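Local coordinates for UPF0230 protein TM1468 (Thermotoga maritima, PDB 1VPV) that binds long-chain fatty acids such as palmitate and may take part in lipid transport or fatty acid metabolism, at residues M13-V25 and Y90-L103. Sequence-based numbering, arbitrary orientation.
Sequences MKVKILVDSTADV and YKEEDYDVVLVLTL
Lys14 is held by an acidic residue at each end: its NZ forms a 2.9 Å salt bridge with Asp94 OD2, reached from above the carboxylate plane, and its backbone N donates to the anti lone pair of Asp96 OD2 at 2.7 Å. The short carboxylate of Asp96 can reach back to accept this N-H while the backbone N of the same residue donates to Lys14 O, a two-bond clasp where the strands begin. Strands 15-20 and 97-102 then run parallel, with Leu99 N bonding Lys16 O at 2.8 Å almost straight (177°) and Leu18 bonded through its N to Leu99 O and through its O to Leu101 N. Beyond the last of these rungs Asp20 takes over with its side chain, the syn lone pair of OD2 receiving Leu103 N at 3.0 Å.

Lys16 has an aliphatic stem long enough to serve two rings. With CG anti to the backbone N (chi1 -170°) and a bend at chi2, its CG sits 3.6 Å over the centre of the Tyr90 ring, while CD lies over the Tyr95 face, offset toward the rim; NZ continues to a salt bridge with Asp34. Leu18 CD1 meets Tyr90 at the ring edge, beside the hydroxyl that bonds Asp36. Branched Val15, Ile17, Val97 and Leu99 share the other face, Val15 and Val97 meeting Ile154 and Leu99 meeting Leu158 of helix 154-166. Helix 80-92 ends in a Schellman motif with Asp94 at C-prime, and its return into strand 97-102 places two neighbouring parallel strands in the middle of one of the two mixed sheets of the DegV fold, whose strand ends lead to Leu103 against the bound palmitate.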
HETATM    1  N   MSE A  13      -0.683  28.042   3.965  1.00 36.07           N
HETATM    2  CA  MSE A  13       0.040  26.807   4.402  1.00 39.56           C
HETATM    3  C   MSE A  13       0.073  25.738   3.293  1.00 31.92           C
HETATM    4  O   MSE A  13      -0.959  25.308   2.789  1.00 28.98           O
HETATM    5  CB  MSE A  13      -0.552  26.202   5.684  1.00 37.39           C
HETATM    6  CG  MSE A  13       0.180  24.902   6.123  1.00 41.23           C
HETATM    7 SE   MSE A  13      -0.611  23.847   7.640  1.00 62.78          SE
HETATM    8  CE  MSE A  13      -2.638  23.912   7.183  1.00 54.24           C
ATOM      9  N   LYS A  14       1.279  25.323   2.933  1.00 26.68           N
ATOM     10  CA  LYS A  14       1.500  24.422   1.812  1.00 23.38           C
ATOM     11  C   LYS A  14       2.106  23.135   2.339  1.00 22.36           C
ATOM     12  O   LYS A  14       3.169  23.144   2.981  1.00 20.48           O
ATOM     13  CB  LYS A  14       2.439  25.073   0.790  1.00 25.26           C
ATOM     14  CG  LYS A  14       1.808  26.246  -0.018  1.00 23.90           C
ATOM     15  CD  LYS A  14       2.749  26.741  -1.129  1.00 16.75           C
ATOM     16  CE  LYS A  14       3.975  27.371  -0.534  1.00 18.52           C
ATOM     17  NZ  LYS A  14       4.682  28.306  -1.456  1.00 22.41           N
ATOM     18  N   VAL A  15       1.430  22.027   2.060  1.00 22.11           N
ATOM     19  CA  VAL A  15       1.805  20.725   2.619  1.00 21.84           C
ATOM     20  C   VAL A  15       2.214  19.691   1.574  1.00 20.01           C
ATOM     21  O   VAL A  15       1.447  19.381   0.675  1.00 19.95           O
ATOM     22  CB  VAL A  15       0.631  20.138   3.437  1.00 21.91           C
ATOM     23  CG1 VAL A  15       1.070  18.885   4.175  1.00 24.49           C
ATOM     24  CG2 VAL A  15       0.117  21.151   4.429  1.00 25.17           C
ATOM     25  N   LYS A  16       3.418  19.143   1.705  1.00 21.64           N
ATOM     26  CA  LYS A  16       3.843  17.985   0.904  1.00 20.92           C
ATOM     27  C   LYS A  16       3.361  16.713   1.563  1.00 22.43           C
ATOM     28  O   LYS A  16       3.416  16.595   2.791  1.00 23.23           O
ATOM     29  CB  LYS A  16       5.362  17.888   0.837  1.00 20.75           C
ATOM     30  CG  LYS A  16       5.852  16.854  -0.170  1.00 18.26           C
ATOM     31  CD  LYS A  16       5.871  17.465  -1.581  1.00 18.18           C
ATOM     32  CE  LYS A  16       5.791  16.410  -2.642  1.00 17.18           C
ATOM     33  NZ  LYS A  16       5.781  17.070  -3.961  1.00 16.92           N
ATOM     34  N   ILE A  17       2.918  15.754   0.756  1.00 21.81           N
ATOM     35  CA  ILE A  17       2.576  14.445   1.275  1.00 21.17           C
ATOM     36  C   ILE A  17       3.600  13.465   0.708  1.00 22.06           C
ATOM     37  O   ILE A  17       3.851  13.430  -0.488  1.00 21.19           O
ATOM     38  CB  ILE A  17       1.155  14.029   0.888  1.00 20.01           C
ATOM     39  CG1 ILE A  17       0.143  14.929   1.581  1.00 24.20           C
ATOM     40  CG2 ILE A  17       0.896  12.559   1.248  1.00 17.04           C
ATOM     41  CD1 ILE A  17      -1.311  14.776   1.075  1.00 22.72           C
ATOM     42  N   LEU A  18       4.203  12.681   1.585  1.00 21.05           N
ATOM     43  CA  LEU A  18       5.142  11.660   1.167  1.00 22.69           C
ATOM     44  C   LEU A  18       4.618  10.287   1.591  1.00 22.34           C
ATOM     45  O   LEU A  18       4.231  10.095   2.746  1.00 25.40           O
ATOM     46  CB  LEU A  18       6.491  11.924   1.824  1.00 23.21           C
ATOM     47  CG  LEU A  18       7.594  10.931   1.497  1.00 20.44           C
ATOM     48  CD1 LEU A  18       8.024  11.069   0.066  1.00 20.28           C
ATOM     49  CD2 LEU A  18       8.757  11.198   2.447  1.00 23.16           C
ATOM     50  N   VAL A  19       4.571   9.341   0.666  1.00 21.91           N
ATOM     51  CA  VAL A  19       4.387   7.916   1.061  1.00 20.81           C
ATOM     52  C   VAL A  19       5.677   7.195   0.666  1.00 20.65           C
ATOM     53  O   VAL A  19       6.506   7.734  -0.057  1.00 22.43           O
ATOM     54  CB  VAL A  19       3.160   7.250   0.401  1.00 19.35           C
ATOM     55  CG1 VAL A  19       1.853   8.035   0.735  1.00 21.20           C
ATOM     56  CG2 VAL A  19       3.341   7.139  -1.126  1.00 23.14           C
ATOM     57  N   ASP A  20       5.849   5.985   1.164  1.00 22.93           N
ATOM     58  CA  ASP A  20       6.950   5.148   0.771  1.00 23.65           C
ATOM     59  C   ASP A  20       6.542   4.266  -0.407  1.00 24.97           C
ATOM     60  O   ASP A  20       5.355   4.177  -0.733  1.00 22.45           O
ATOM     61  CB  ASP A  20       7.447   4.350   1.964  1.00 26.48           C
ATOM     62  CG  ASP A  20       6.449   3.316   2.442  1.00 33.89           C
ATOM     63  OD1 ASP A  20       6.171   2.333   1.688  1.00 37.39           O
ATOM     64  OD2 ASP A  20       5.978   3.485   3.592  1.00 36.11           O
ATOM     65  N   SER A  21       7.529   3.643  -1.067  1.00 24.84           N
ATOM     66  CA  SER A  21       7.262   2.900  -2.302  1.00 24.94           C
ATOM     67  C   SER A  21       6.313   1.703  -2.107  1.00 23.75           C
ATOM     68  O   SER A  21       5.661   1.263  -3.052  1.00 22.82           O
ATOM     69  CB  SER A  21       8.556   2.403  -2.913  1.00 23.29           C
ATOM     70  OG  SER A  21       9.211   1.561  -2.000  1.00 28.16           O
ATOM     71  N   THR A  22       6.241   1.195  -0.881  1.00 23.73           N
ATOM     72  CA  THR A  22       5.300   0.128  -0.543  1.00 25.76           C
ATOM     73  C   THR A  22       3.826   0.568  -0.522  1.00 22.91           C
ATOM     74  O   THR A  22       2.977  -0.261  -0.351  1.00 22.46           O
ATOM     75  CB  THR A  22       5.610  -0.514   0.837  1.00 25.10           C
ATOM     76  OG1 THR A  22       5.175   0.341   1.884  1.00 28.58           O
ATOM     77  CG2 THR A  22       7.072  -0.745   0.987  1.00 33.63           C
ATOM     78  N   ALA A  23       3.558   1.858  -0.657  1.00 21.86           N
ATOM     79  CA  ALA A  23       2.199   2.360  -0.850  1.00 26.27           C
ATOM     80  C   ALA A  23       1.599   2.066  -2.233  1.00 26.49           C
ATOM     81  O   ALA A  23       0.370   2.174  -2.400  1.00 21.22           O
ATOM     82  CB  ALA A  23       2.119   3.892  -0.566  1.00 26.74           C
ATOM     83  N   ASP A  24       2.454   1.728  -3.211  1.00 26.94           N
ATOM     84  CA  ASP A  24       2.007   1.396  -4.567  1.00 24.47           C
ATOM     85  C   ASP A  24       1.007   2.454  -5.050  1.00 24.02           C
ATOM     86  O   ASP A  24      -0.095   2.134  -5.518  1.00 24.60           O
ATOM     87  CB  ASP A  24       1.353   0.006  -4.596  1.00 25.03           C
ATOM     88  CG  ASP A  24       2.287  -1.109  -4.149  1.00 28.83           C
ATOM     89  OD1 ASP A  24       3.523  -0.958  -4.294  1.00 28.06           O
ATOM     90  OD2 ASP A  24       1.775  -2.172  -3.677  1.00 34.37           O
ATOM     91  N   VAL A  25       1.395   3.715  -4.906  1.00 22.81           N
ATOM     92  CA  VAL A  25       0.537   4.852  -5.218  1.00 23.13           C
ATOM     93  C   VAL A  25       0.248   4.933  -6.718  1.00 23.50           C
ATOM     94  O   VAL A  25       1.176   4.782  -7.541  1.00 24.49           O
ATOM     95  CB  VAL A  25       1.154   6.209  -4.695  1.00 24.09           C
ATOM     96  CG1 VAL A  25       2.426   6.583  -5.457  1.00 28.39           C
ATOM     97  CG2 VAL A  25       0.120   7.345  -4.754  1.00 20.99           C
ATOM     98  N   TYR A  90      11.976  19.419   0.171  1.00 22.39           N
ATOM     99  CA  TYR A  90      10.663  20.044   0.318  1.00 22.31           C
ATOM    100  C   TYR A  90      10.770  21.422   0.948  1.00 21.59           C
ATOM    101  O   TYR A  90      10.080  22.342   0.525  1.00 20.55           O
ATOM    102  CB  TYR A  90       9.704  19.156   1.109  1.00 22.43           C
ATOM    103  CG  TYR A  90       9.567  17.759   0.535  1.00 21.47           C
ATOM    104  CD1 TYR A  90       9.619  17.519  -0.834  1.00 22.13           C
ATOM    105  CD2 TYR A  90       9.364  16.675   1.370  1.00 25.46           C
ATOM    106  CE1 TYR A  90       9.469  16.218  -1.341  1.00 18.24           C
ATOM    107  CE2 TYR A  90       9.227  15.394   0.872  1.00 20.61           C
ATOM    108  CZ  TYR A  90       9.279  15.169  -0.473  1.00 15.75           C
ATOM    109  OH  TYR A  90       9.152  13.866  -0.916  1.00 22.39           O
ATOM    110  N   LYS A  91      11.670  21.569   1.914  1.00 22.27           N
ATOM    111  CA  LYS A  91      11.913  22.846   2.555  1.00 22.66           C
ATOM    112  C   LYS A  91      12.408  23.915   1.594  1.00 22.40           C
ATOM    113  O   LYS A  91      11.891  25.036   1.578  1.00 22.38           O
ATOM    114  CB  LYS A  91      12.951  22.658   3.648  1.00 25.18           C
ATOM    115  CG  LYS A  91      13.320  23.910   4.429  1.00 23.10           C
ATOM    116  CD  LYS A  91      14.058  23.502   5.688  1.00 26.44           C
ATOM    117  CE  LYS A  91      14.956  24.612   6.199  1.00 32.98           C
ATOM    118  NZ  LYS A  91      14.172  25.859   6.358  1.00 31.34           N
ATOM    119  N   GLU A  92      13.418  23.573   0.814  1.00 22.68           N
ATOM    120  CA  GLU A  92      13.986  24.498  -0.153  1.00 23.84           C
ATOM    121  C   GLU A  92      12.990  24.785  -1.281  1.00 23.82           C
ATOM    122  O   GLU A  92      13.097  25.820  -1.939  1.00 24.92           O
ATOM    123  CB  GLU A  92      15.320  23.968  -0.719  1.00 24.89           C
ATOM    124  N   GLU A  93      12.020  23.896  -1.500  1.00 21.84           N
ATOM    125  CA  GLU A  93      10.907  24.197  -2.414  1.00 22.13           C
ATOM    126  C   GLU A  93       9.734  24.945  -1.752  1.00 21.42           C
ATOM    127  O   GLU A  93       8.660  25.041  -2.340  1.00 22.78           O
ATOM    128  CB  GLU A  93      10.348  22.924  -3.052  1.00 24.86           C
ATOM    129  CG  GLU A  93      11.285  22.148  -3.967  1.00 20.15           C
ATOM    130  CD  GLU A  93      10.688  20.830  -4.364  1.00 26.19           C
ATOM    131  OE1 GLU A  93       9.582  20.504  -3.864  1.00 37.44           O
ATOM    132  OE2 GLU A  93      11.315  20.100  -5.171  1.00 31.01           O
ATOM    133  N   ASP A  94       9.936  25.449  -0.540  1.00 20.18           N
ATOM    134  CA  ASP A  94       8.989  26.372   0.151  1.00 22.93           C
ATOM    135  C   ASP A  94       7.711  25.696   0.691  1.00 20.03           C
ATOM    136  O   ASP A  94       6.711  26.339   0.936  1.00 18.82           O
ATOM    137  CB  ASP A  94       8.650  27.617  -0.731  1.00 22.51           C
ATOM    138  CG  ASP A  94       8.097  28.795   0.069  1.00 24.68           C
ATOM    139  OD1 ASP A  94       8.639  29.108   1.146  1.00 37.89           O
ATOM    140  OD2 ASP A  94       7.130  29.445  -0.393  1.00 31.26           O
ATOM    141  N   TYR A  95       7.739  24.396   0.888  1.00 21.12           N
ATOM    142  CA  TYR A  95       6.675  23.773   1.680  1.00 20.79           C
ATOM    143  C   TYR A  95       6.795  24.222   3.146  1.00 18.95           C
ATOM    144  O   TYR A  95       7.872  24.560   3.607  1.00 15.96           O
ATOM    145  CB  TYR A  95       6.702  22.279   1.521  1.00 18.67           C
ATOM    146  CG  TYR A  95       6.183  21.808   0.171  1.00 21.27           C
ATOM    147  CD1 TYR A  95       4.796  21.663  -0.055  1.00 26.36           C
ATOM    148  CD2 TYR A  95       7.053  21.505  -0.876  1.00 22.04           C
ATOM    149  CE1 TYR A  95       4.296  21.215  -1.285  1.00 21.06           C
ATOM    150  CE2 TYR A  95       6.560  21.045  -2.124  1.00 18.78           C
ATOM    151  CZ  TYR A  95       5.190  20.905  -2.310  1.00 21.81           C
ATOM    152  OH  TYR A  95       4.706  20.461  -3.505  1.00 22.43           O
ATOM    153  N   ASP A  96       5.660  24.325   3.831  1.00 20.58           N
ATOM    154  CA  ASP A  96       5.659  24.697   5.256  1.00 19.22           C
ATOM    155  C   ASP A  96       5.622  23.470   6.140  1.00 15.28           C
ATOM    156  O   ASP A  96       6.109  23.532   7.239  1.00 15.08           O
ATOM    157  CB  ASP A  96       4.490  25.605   5.622  1.00 18.96           C
ATOM    158  CG  ASP A  96       4.329  26.773   4.673  1.00 20.43           C
ATOM    159  OD1 ASP A  96       5.179  27.689   4.660  1.00 21.82           O
ATOM    160  OD2 ASP A  96       3.322  26.757   3.940  1.00 21.93           O
ATOM    161  N   VAL A  97       5.075  22.365   5.642  1.00 14.21           N
ATOM    162  CA  VAL A  97       4.848  21.147   6.435  1.00 16.18           C
ATOM    163  C   VAL A  97       5.003  19.907   5.522  1.00 17.93           C
ATOM    164  O   VAL A  97       4.616  19.936   4.347  1.00 14.68           O
ATOM    165  CB  VAL A  97       3.416  21.118   7.056  1.00 17.79           C
ATOM    166  CG1 VAL A  97       3.159  19.806   7.802  1.00 19.44           C
ATOM    167  CG2 VAL A  97       3.176  22.277   7.995  1.00 20.85           C
ATOM    168  N   VAL A  98       5.601  18.837   6.054  1.00 19.84           N
ATOM    169  CA  VAL A  98       5.601  17.539   5.370  1.00 20.05           C
ATOM    170  C   VAL A  98       4.750  16.562   6.173  1.00 19.45           C
ATOM    171  O   VAL A  98       4.914  16.435   7.387  1.00 18.30           O
ATOM    172  CB  VAL A  98       6.983  16.932   5.254  1.00 19.71           C
ATOM    173  CG1 VAL A  98       6.898  15.663   4.437  1.00 22.88           C
ATOM    174  CG2 VAL A  98       7.956  17.902   4.619  1.00 20.66           C
ATOM    175  N   LEU A  99       3.837  15.896   5.491  1.00 17.96           N
ATOM    176  CA  LEU A  99       3.035  14.857   6.101  1.00 21.51           C
ATOM    177  C   LEU A  99       3.440  13.524   5.513  1.00 20.44           C
ATOM    178  O   LEU A  99       3.235  13.303   4.331  1.00 23.36           O
ATOM    179  CB  LEU A  99       1.554  15.101   5.817  1.00 21.27           C
ATOM    180  CG  LEU A  99       0.606  13.977   6.277  1.00 28.20           C
ATOM    181  CD1 LEU A  99       0.619  13.850   7.795  1.00 31.56           C
ATOM    182  CD2 LEU A  99      -0.810  14.231   5.780  1.00 26.00           C
ATOM    183  N   VAL A 100       3.981  12.631   6.336  1.00 21.99           N
ATOM    184  CA  VAL A 100       4.461  11.299   5.903  1.00 21.14           C
ATOM    185  C   VAL A 100       3.518  10.178   6.371  1.00 19.35           C
ATOM    186  O   VAL A 100       3.190  10.071   7.545  1.00 21.85           O
ATOM    187  CB  VAL A 100       5.883  10.997   6.496  1.00 20.39           C
ATOM    188  CG1 VAL A 100       6.432   9.671   5.986  1.00 13.18           C
ATOM    189  CG2 VAL A 100       6.838  12.130   6.212  1.00 19.45           C
ATOM    190  N   LEU A 101       3.110   9.344   5.439  1.00 20.54           N
ATOM    191  CA  LEU A 101       2.314   8.147   5.726  1.00 22.69           C
ATOM    192  C   LEU A 101       3.141   6.950   5.336  1.00 22.08           C
ATOM    193  O   LEU A 101       3.489   6.782   4.157  1.00 24.47           O
ATOM    194  CB  LEU A 101       1.007   8.136   4.897  1.00 24.70           C
ATOM    195  CG  LEU A 101      -0.110   8.957   5.523  1.00 28.98           C
ATOM    196  CD1 LEU A 101       0.161  10.392   5.299  1.00 35.23           C
ATOM    197  CD2 LEU A 101      -1.464   8.601   4.966  1.00 39.96           C
ATOM    198  N   THR A 102       3.497   6.137   6.316  1.00 24.18           N
ATOM    199  CA  THR A 102       4.300   4.946   6.055  1.00 24.11           C
ATOM    200  C   THR A 102       3.507   3.701   6.244  1.00 22.93           C
ATOM    201  O   THR A 102       2.525   3.670   6.993  1.00 24.28           O
ATOM    202  CB  THR A 102       5.487   4.812   6.994  1.00 25.60           C
ATOM    203  OG1 THR A 102       5.029   4.461   8.314  1.00 27.36           O
ATOM    204  CG2 THR A 102       6.314   6.100   7.004  1.00 27.70           C
ATOM    205  N   LEU A 103       3.991   2.642   5.619  1.00 23.48           N
ATOM    206  CA  LEU A 103       3.482   1.309   5.931  1.00 23.56           C
ATOM    207  C   LEU A 103       3.640   0.967   7.435  1.00 19.78           C
ATOM    208  O   LEU A 103       4.441   1.559   8.162  1.00 17.65           O
ATOM    209  CB  LEU A 103       4.124   0.241   5.021  1.00 23.33           C
ATOM    210  CG  LEU A 103       5.512  -0.267   5.351  1.00 26.93           C
ATOM    211  CD1 LEU A 103       5.695  -1.620   4.730  1.00 26.71           C
ATOM    212  CD2 LEU A 103       6.628   0.683   4.934  1.00 33.84           C
TER